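Local coordinates for extracellular haem-binding protein (Streptomyces reticuli, PDB 3FPW) that binds and degrades haem outside the cell and, as an oligomer, interacts with its cognate two-component sensor kinase, at the interface of chains A and B. Residues are numbered along the deposited sequence; one frame, centred on the assembly and turned at random. Chains: chain A/B, Extracellular haem-binding protein.

The interface of chains A and B. Residues chain A 57-60; chain B 64-66.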
loop_
_atom_site.group_PDB
_atom_site.type_symbol
_atom_site.label_atom_id
_atom_site.label_comp_id
_atom_site.label_asym_id
_atom_site.label_seq_id
_atom_site.Cartn_x
_atom_site.Cartn_y
_atom_site.Cartn_z
ATOM N N GLY A 57 -1.281 -3.044 -38.929
ATOM C CA GLY A 57 0.087 -3.426 -38.561
ATOM C C GLY A 57 0.393 -2.863 -37.174
ATOM O O GLY A 57 1.426 -3.164 -36.570
ATOM N N GLU A 58 -0.515 -2.031 -36.680
ATOM C CA GLU A 58 -0.385 -1.448 -35.334
ATOM C C GLU A 58 -1.041 -2.320 -34.266
ATOM O O GLU A 58 -1.043 -1.959 -33.089
ATOM C CB GLU A 58 -1.018 -0.061 -35.297
ATOM C CG GLU A 58 -0.239 0.977 -36.103
ATOM C CD GLU A 58 -1.076 2.193 -36.434
ATOM O OE1 GLU A 58 -2.321 2.071 -36.480
ATOM O OE2 GLU A 58 -0.480 3.268 -36.686
ATOM N N LEU A 59 -1.629 -3.435 -34.682
ATOM C CA LEU A 59 -2.419 -4.268 -33.772
ATOM C C LEU A 59 -1.820 -5.660 -33.673
ATOM O O LEU A 59 -1.193 -6.153 -34.625
ATOM C CB LEU A 59 -3.875 -4.374 -34.239
ATOM C CG LEU A 59 -4.657 -3.050 -34.328
ATOM C CD1 LEU A 59 -6.027 -3.293 -34.944
ATOM C CD2 LEU A 59 -4.815 -2.450 -32.942
ATOM N N THR A 60 -2.015 -6.284 -32.520
ATOM C CA THR A 60 -1.623 -7.668 -32.351
ATOM C C THR A 60 -2.692 -8.361 -31.500
ATOM O O THR A 60 -3.487 -7.699 -30.832
ATOM C CB THR A 60 -0.195 -7.803 -31.771
ATOM O OG1 THR A 60 0.157 -9.186 -31.707
ATOM C CG2 THR A 60 -0.094 -7.198 -30.395
ATOM N N HIS B 64 -4.812 -5.810 -29.238
ATOM C CA HIS B 64 -3.961 -4.820 -28.557
ATOM C C HIS B 64 -3.169 -3.982 -29.531
ATOM O O HIS B 64 -2.861 -4.440 -30.639
ATOM C CB HIS B 64 -2.945 -5.590 -27.732
ATOM C CG HIS B 64 -3.593 -6.566 -26.818
ATOM N ND1 HIS B 64 -3.992 -6.220 -25.548
ATOM C CD2 HIS B 64 -3.998 -7.844 -27.015
ATOM C CE1 HIS B 64 -4.582 -7.261 -24.984
ATOM N NE2 HIS B 64 -4.602 -8.255 -25.857
ATOM N N LEU B 65 -2.804 -2.777 -29.106
ATOM C CA LEU B 65 -1.717 -2.057 -29.759
ATOM C C LEU B 65 -0.438 -2.852 -29.548
ATOM O O LEU B 65 -0.195 -3.416 -28.461
ATOM C CB LEU B 65 -1.530 -0.657 -29.158
ATOM C CG LEU B 65 -2.642 0.367 -29.265
ATOM C CD1 LEU B 65 -2.161 1.693 -28.698
ATOM C CD2 LEU B 65 -3.053 0.518 -30.714
ATOM N N THR B 66 0.393 -2.906 -30.589
ATOM C CA THR B 66 1.738 -3.397 -30.429
ATOM C C THR B 66 2.531 -2.395 -29.605
ATOM O O THR B 66 2.181 -1.204 -29.542
ATOM C CB THR B 66 2.420 -3.548 -31.801
ATOM O OG1 THR B 66 2.515 -2.269 -32.440
ATOM C CG2 THR B 66 1.631 -4.537 -32.700
HETATM O O HOH W 1 3.244 -2.125 -35.007
#
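A:Thr60 and B:His64 face each other as an antiparallel bridge between strands 59-65 of two copies of the protein, a worked example of two subunits joined by strand pairing across a two-fold interface. Their backbones pair in both directions. The amide N of A:Thr60 lies 2.8 Å from the carbonyl O of B:His64, in the plane of that carbonyl, and the amide N of B:His64 returns a bond of 2.8 Å to the O of A:Thr60, meeting it nearly head-on. One step on, where A:Leu59 bridges B:Leu65, the N of B:Thr66 donates to the O of A:Glu58 at 3.0 Å; the bond is straight at the hydrogen (165°), but the donor sits above the carbonyl plane.

Side chains then add light packing at this end of the ladder. In B:Thr66 a chi1 of 62° sets OG1 in the hindered place between backbone N and carbonyl carbon, towards a water, and turns the methyl CG2 to the side chain of A:Thr60. CG2 meets CB of A:Thr60 at 3.9 Å, the two threonines meeting at a slant. On the opposite face of the ladder, CD2 of B:Leu65 approaches CD2 of A:Leu59 at 4.1 Å. Two-fold symmetry repeats the patch with the chains exchanged, and this pairing is probably part of the protein's larger oligomer. Farther out, the water joins the loop residue A:Gly57 to B:Thr66, the residue just past the end of strand 59-65: it lies 2.7 Å from the hydroxyl OG1 of B:Thr66 and 2.6 Å from the carbonyl O of A:Gly57. Replacing B:Thr66 by alanine would remove both branches, and would probably leave CB of A:Thr60 without its methyl neighbour CG2 and the water without its hydroxyl partner OG1.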